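DUF4627 domain-containing protein (Bacteroides thetaiotaomicron, PDB 3SEE) is of unknown function but probably binds sugar through a galactose-binding-like beta-sandwich domain. Local coordinates at residues M63-S68 against V212-V217; R84-L89 against L196-V201. One frame throughout, in Å; residues are numbered along the deposited sequence. Where two conformers were deposited one is given.

Contact 1: residues M63-S68 against V212-V217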
loop_
_atom_site.group_PDB
_atom_site.type_symbol
_atom_site.label_atom_id
_atom_site.label_comp_id
_atom_site.label_asym_id
_atom_site.label_seq_id
_atom_site.Cartn_x
_atom_site.Cartn_y
_atom_site.Cartn_z
HETATM N N MSE A 63 11.557 4.904 -5.631
HETATM C CA MSE A 63 10.586 5.982 -5.439
HETATM C C MSE A 63 10.833 6.591 -4.077
HETATM O O MSE A 63 11.046 5.867 -3.097
HETATM C CB MSE A 63 9.168 5.459 -5.466
HETATM C CG MSE A 63 8.809 4.767 -6.790
HETATM SE SE MSE A 63 8.902 5.873 -8.351
HETATM C CE MSE A 63 7.566 7.184 -7.913
ATOM N N LYS A 64 10.806 7.916 -3.985
ATOM C CA LYS A 64 10.970 8.627 -2.722
ATOM C C LYS A 64 9.655 9.294 -2.339
ATOM O O LYS A 64 9.076 10.036 -3.141
ATOM C CB LYS A 64 12.080 9.674 -2.833
ATOM C CG LYS A 64 12.324 10.429 -1.536
ATOM C CD LYS A 64 13.298 11.564 -1.697
ATOM C CE LYS A 64 14.712 11.024 -1.699
ATOM N NZ LYS A 64 15.767 12.073 -1.554
ATOM N N ILE A 65 9.210 9.026 -1.121
ATOM C CA ILE A 65 8.026 9.642 -0.529
ATOM C C ILE A 65 8.545 10.623 0.512
ATOM O O ILE A 65 8.999 10.242 1.590
ATOM C CB ILE A 65 7.080 8.627 0.133
ATOM C CG1 ILE A 65 6.656 7.552 -0.880
ATOM C CG2 ILE A 65 5.863 9.357 0.742
ATOM C CD1 ILE A 65 5.799 6.422 -0.274
ATOM N N ASP A 66 8.508 11.896 0.173
ATOM C CA ASP A 66 9.152 12.953 0.968
ATOM C C ASP A 66 8.102 13.811 1.643
ATOM O O ASP A 66 7.465 14.639 0.982
ATOM C CB ASP A 66 10.068 13.786 0.064
ATOM C CG ASP A 66 10.817 14.882 0.794
ATOM O OD1 ASP A 66 10.485 15.210 1.939
ATOM O OD2 ASP A 66 11.733 15.445 0.151
ATOM N N ASN A 67 7.895 13.591 2.944
ATOM C CA ASN A 67 6.930 14.358 3.740
ATOM C C ASN A 67 7.551 15.523 4.500
ATOM O O ASN A 67 7.004 15.963 5.495
ATOM C CB ASN A 67 6.215 13.432 4.738
ATOM C CG ASN A 67 5.347 12.389 4.096
ATOM O OD1 ASN A 67 5.133 12.363 2.904
ATOM N ND2 ASN A 67 4.853 11.490 4.927
ATOM N N SER A 68 8.666 16.043 3.988
ATOM C CA SER A 68 9.274 17.247 4.601
ATOM C C SER A 68 8.306 18.427 4.725
ATOM O O SER A 68 8.358 19.188 5.697
ATOM C CB SER A 68 10.487 17.702 3.783
ATOM O OG SER A 68 11.459 16.703 3.880
ATOM N N VAL A 212 10.906 8.381 3.028
ATOM C CA VAL A 212 11.062 6.938 2.799
ATOM C C VAL A 212 11.299 6.690 1.316
ATOM O O VAL A 212 10.586 7.247 0.474
ATOM C CB VAL A 212 9.810 6.162 3.307
ATOM C CG1 VAL A 212 9.920 4.676 3.036
ATOM C CG2 VAL A 212 9.571 6.419 4.807
ATOM N N GLU A 213 12.271 5.854 1.011
ATOM C CA GLU A 213 12.556 5.416 -0.354
ATOM C C GLU A 213 12.233 3.934 -0.485
ATOM O O GLU A 213 12.440 3.170 0.457
ATOM C CB GLU A 213 14.009 5.694 -0.670
ATOM C CG GLU A 213 14.354 7.163 -0.606
ATOM C CD GLU A 213 15.838 7.392 -0.553
ATOM O OE1 GLU A 213 16.479 7.484 -1.606
ATOM O OE2 GLU A 213 16.386 7.464 0.574
ATOM N N ILE A 214 11.693 3.569 -1.646
ATOM C CA ILE A 214 11.152 2.248 -1.903
ATOM C C ILE A 214 11.776 1.674 -3.162
ATOM O O ILE A 214 11.842 2.358 -4.191
ATOM C CB ILE A 214 9.619 2.362 -2.114
ATOM C CG1 ILE A 214 8.931 2.756 -0.805
ATOM C CG2 ILE A 214 9.020 1.059 -2.674
ATOM C CD1 ILE A 214 7.775 3.667 -1.011
ATOM N N SER A 215 12.205 0.421 -3.097
ATOM C CA SER A 215 12.726 -0.238 -4.278
ATOM C C SER A 215 12.485 -1.753 -4.247
ATOM O O SER A 215 12.258 -2.315 -3.183
ATOM C CB SER A 215 14.218 0.069 -4.477
ATOM O OG SER A 215 14.636 -0.307 -5.784
ATOM N N ASP A 216 12.512 -2.402 -5.415
ATOM C CA ASP A 216 12.545 -3.861 -5.579
ATOM C C ASP A 216 11.354 -4.544 -4.915
ATOM O O ASP A 216 11.447 -5.239 -3.896
ATOM C CB ASP A 216 13.853 -4.446 -5.096
ATOM C CG ASP A 216 13.973 -5.912 -5.425
ATOM O OD1 ASP A 216 13.362 -6.329 -6.451
ATOM O OD2 ASP A 216 14.674 -6.616 -4.655
ATOM N N VAL A 217 10.208 -4.356 -5.536
ATOM C CA VAL A 217 8.935 -4.821 -5.007
ATOM C C VAL A 217 8.496 -6.121 -5.647
ATOM O O VAL A 217 8.489 -6.253 -6.880
ATOM C CB VAL A 217 7.837 -3.767 -5.250
ATOM C CG1 VAL A 217 6.528 -4.199 -4.594
ATOM C CG2 VAL A 217 8.284 -2.360 -4.790
HETATM O O HOH W 1 17.726 10.517 -2.116
#
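Val212 O receives the N-H of Ile65 N at 2.8 Å, with an almost straight N-H...O angle of 177°. Lys64 CA also comes within 3.5 Å of Val212 O, in a weaker CA-H...O contact. Met63 O is held in a similar way, by Ile214 N at 2.8 Å and by the CA-H of Glu213. Two return bonds, from Met63 N to Ile214 O and from Val212 N to Ile65 O, complete two hydrogen-bonded antiparallel pairs. Lys64 and Glu213 form the non-hydrogen-bonded pair between them.

On the face of Lys64 and Glu213, the two side chains run side by side. Lys64 CG is anti to the backbone N (chi1 -179°), which sets it 4.0 Å from Glu213 CG. In the Lys64 conformer described, Lys64 NZ and Glu213 OE1 are 4.6 Å apart. A water accepts from Lys64 NZ at 2.6 Å and donates weakly to Glu213 OE1. Glu213 OE2 also faces Lys101 in a long, weak ion pair. An alanine at Glu213 removes CG and the carboxylate, and would probably leave a gap beside Lys64 CG and the water without its Glu213 acceptor.

Ile65 and Ile214 meet through their CD1 methyls on the other, buried face. There Met63 and Ile214 touch Leu81 of strand 79-85. The strand pair is thus two-faced: charged and water-linked on one side, apolar on the side turned into the sandwich.

Contact 2: residues R84-L89 against L196-V201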
loop_
_atom_site.group_PDB
_atom_site.type_symbol
_atom_site.label_atom_id
_atom_site.label_comp_id
_atom_site.label_asym_id
_atom_site.label_seq_id
_atom_site.Cartn_x
_atom_site.Cartn_y
_atom_site.Cartn_z
ATOM N N ARG A 84 -1.981 -0.982 -9.909
ATOM C CA ARG A 84 -3.228 -1.691 -10.146
ATOM C C ARG A 84 -2.962 -3.031 -10.821
ATOM O O ARG A 84 -2.116 -3.102 -11.735
ATOM C CB ARG A 84 -4.145 -0.804 -10.988
ATOM C CG ARG A 84 -5.527 -1.308 -11.278
ATOM C CD ARG A 84 -6.246 -0.295 -12.127
ATOM N NE ARG A 84 -7.619 -0.678 -12.418
ATOM C CZ ARG A 84 -8.479 0.129 -13.014
ATOM N NH1 ARG A 84 -8.108 1.325 -13.454
ATOM N NH2 ARG A 84 -9.738 -0.242 -13.165
ATOM N N ILE A 85 -3.662 -4.051 -10.348
ATOM C CA ILE A 85 -3.479 -5.409 -10.826
ATOM C C ILE A 85 -4.815 -5.954 -11.335
ATOM O O ILE A 85 -5.776 -6.048 -10.596
ATOM C CB ILE A 85 -2.942 -6.321 -9.709
ATOM C CG1 ILE A 85 -1.620 -5.756 -9.149
ATOM C CG2 ILE A 85 -2.761 -7.765 -10.243
ATOM C CD1 ILE A 85 -1.036 -6.567 -8.014
ATOM N N THR A 86 -4.840 -6.303 -12.613
ATOM C CA THR A 86 -6.032 -6.835 -13.278
ATOM C C THR A 86 -5.787 -8.210 -13.878
ATOM O O THR A 86 -6.584 -8.679 -14.660
ATOM C CB THR A 86 -6.572 -5.855 -14.343
ATOM O OG1 THR A 86 -5.512 -5.552 -15.273
ATOM C CG2 THR A 86 -7.071 -4.581 -13.692
ATOM N N ASP A 87 -4.712 -8.873 -13.485
ATOM C CA ASP A 87 -4.446 -10.201 -14.034
ATOM C C ASP A 87 -5.378 -11.287 -13.494
ATOM O O ASP A 87 -5.517 -12.353 -14.135
ATOM C CB ASP A 87 -2.982 -10.535 -13.907
ATOM C CG ASP A 87 -2.107 -9.688 -14.872
ATOM O OD1 ASP A 87 -2.429 -9.453 -16.098
ATOM O OD2 ASP A 87 -1.065 -9.241 -14.377
ATOM N N GLY A 88 -6.051 -11.014 -12.375
ATOM C CA GLY A 88 -6.982 -11.958 -11.775
ATOM C C GLY A 88 -6.259 -12.780 -10.724
ATOM O O GLY A 88 -5.526 -13.717 -11.038
ATOM N N LEU A 89 -6.467 -12.425 -9.469
ATOM C CA LEU A 89 -5.845 -13.113 -8.326
ATOM C C LEU A 89 -6.675 -14.324 -7.916
ATOM O O LEU A 89 -7.877 -14.358 -8.081
ATOM C CB LEU A 89 -5.723 -12.157 -7.150
ATOM C CG LEU A 89 -4.861 -10.931 -7.389
ATOM C CD1 LEU A 89 -4.920 -10.037 -6.168
ATOM C CD2 LEU A 89 -3.416 -11.304 -7.717
ATOM N N LEU A 196 -10.719 -9.447 -6.545
ATOM C CA LEU A 196 -9.764 -10.375 -7.115
ATOM C C LEU A 196 -9.396 -9.993 -8.545
ATOM O O LEU A 196 -8.282 -10.263 -9.005
ATOM C CB LEU A 196 -10.323 -11.798 -7.095
ATOM C CG LEU A 196 -10.522 -12.432 -5.711
ATOM C CD1 LEU A 196 -11.365 -13.698 -5.857
ATOM C CD2 LEU A 196 -9.198 -12.738 -5.004
ATOM N N LYS A 197 -10.335 -9.393 -9.280
ATOM C CA LYS A 197 -10.126 -9.034 -10.679
ATOM C C LYS A 197 -9.562 -7.642 -10.885
ATOM O O LYS A 197 -9.053 -7.338 -11.973
ATOM C CB LYS A 197 -11.414 -9.147 -11.476
ATOM C CG LYS A 197 -12.026 -10.508 -11.421
ATOM C CD LYS A 197 -13.307 -10.576 -12.283
ATOM C CE LYS A 197 -14.150 -11.841 -12.072
ATOM N NZ LYS A 197 -15.310 -11.746 -11.084
ATOM N N ASP A 198 -9.645 -6.768 -9.878
ATOM C CA ASP A 198 -9.225 -5.378 -10.049
ATOM C C ASP A 198 -8.979 -4.758 -8.682
ATOM O O ASP A 198 -9.918 -4.385 -7.963
ATOM C CB ASP A 198 -10.292 -4.602 -10.833
ATOM C CG ASP A 198 -9.840 -3.243 -11.247
ATOM O OD1 ASP A 198 -8.698 -2.833 -10.930
ATOM O OD2 ASP A 198 -10.647 -2.553 -11.922
ATOM N N CYS A 199 -7.706 -4.703 -8.318
ATOM C CA CYS A 199 -7.300 -4.141 -7.039
ATOM C C CYS A 199 -6.007 -3.366 -7.262
ATOM O O CYS A 199 -5.463 -3.374 -8.371
ATOM C CB CYS A 199 -7.102 -5.254 -5.997
ATOM S SG CYS A 199 -5.751 -6.406 -6.366
ATOM N N TYR A 200 -5.513 -2.713 -6.208
ATOM C CA TYR A 200 -4.207 -2.100 -6.281
ATOM C C TYR A 200 -3.460 -2.264 -4.984
ATOM O O TYR A 200 -4.060 -2.227 -3.891
ATOM C CB TYR A 200 -4.282 -0.616 -6.676
ATOM C CG TYR A 200 -5.152 0.253 -5.818
ATOM C CD1 TYR A 200 -6.514 0.328 -6.057
ATOM C CD2 TYR A 200 -4.623 1.007 -4.786
ATOM C CE1 TYR A 200 -7.308 1.156 -5.276
ATOM C CE2 TYR A 200 -5.421 1.823 -4.018
ATOM C CZ TYR A 200 -6.789 1.872 -4.245
ATOM O OH TYR A 200 -7.636 2.682 -3.534
ATOM N N VAL A 201 -2.157 -2.446 -5.126
ATOM C CA VAL A 201 -1.232 -2.322 -4.005
ATOM C C VAL A 201 -0.920 -0.846 -3.764
ATOM O O VAL A 201 -0.648 -0.114 -4.711
ATOM C CB VAL A 201 0.062 -3.090 -4.316
ATOM C CG1 VAL A 201 1.126 -2.852 -3.234
ATOM C CG2 VAL A 201 -0.219 -4.579 -4.515
HETATM O O HOH W 2 -6.353 -8.860 -10.449
HETATM O O HOH W 3 -9.072 -9.818 -14.078
#
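Arg84 pairs with Tyr200, and Ile85 with Cys199, where strands 79-85 and 199-204 run antiparallel in one sheet of the galactose-binding-like beta-sandwich. Backbone bonds join Ile85 and Cys199 in both directions. Ile85 N to Cys199 O is 2.8 Å, while Cys199 N to Ile85 O is longer at 3.3 Å. Beyond strand 79-85 and ahead of strand 199-204 the two segments stay together through Leu89 N, which gives a nearly straight bond (177°) to Leu196 O at 2.9 Å.

Water fills in between these backbone bonds. One molecule donates to Ile85 O and Leu196 O and accepts from Gly88 N. A second links Thr86 O to Lys197 O. Gly88 has backbone angles at which a side chain would collide with the carbonyl oxygen of Asp87.

The charged contact is a side-on salt bridge. Arg84 NE meets Asp198 OD1 at 2.8 Å, and Arg84 NH2 meets Asp198 OD2 at 2.8 Å. The guanidinium and carboxylate planes are only 9° apart. Arg84 CG is anti to the backbone N (chi1 -176°), and the chain then runs extended, which carries NE out to the Asp198 carboxylate. Asp198 OD1 also accepts from Thr116 OG1, and Arg84 NH1 bonds Ser29 O and Ala31 O. Asp198 is therefore tied to one neighbouring segment and Arg84 to another.

Apolar contacts gather on the Ile85 and Cys199 side, where Phe131 of strand 130-133 touches Cys199 and also Leu89 and Leu196. Ile85 CD1 approaches Val201 CG2 at 4.1 Å. Leu89 CD1 reaches Cys199 SG at 3.7 Å.

In the fold
Contact 1 and contact 2 lie in different sheets, and the centre of the chain lies between them. Their centres are about 23 Å apart and they do not touch. Contact 1 joins strands 61-66 and 211-221 of the antiparallel sheet. Contact 2 joins strands 79-85 and 199-204 of the mixed sheet. Both segments of contact 2 fall between those of contact 1 in the sequence: strand 79-85 follows 61-66, and 211-221 follows 199-204. Each of these successive strand pairs therefore crosses from one sheet to the other. A side chain of strand 79-85 packs on contact 1, so the two layers also meet directly. Together the contacts bring early and late parts of the chain together in both layers.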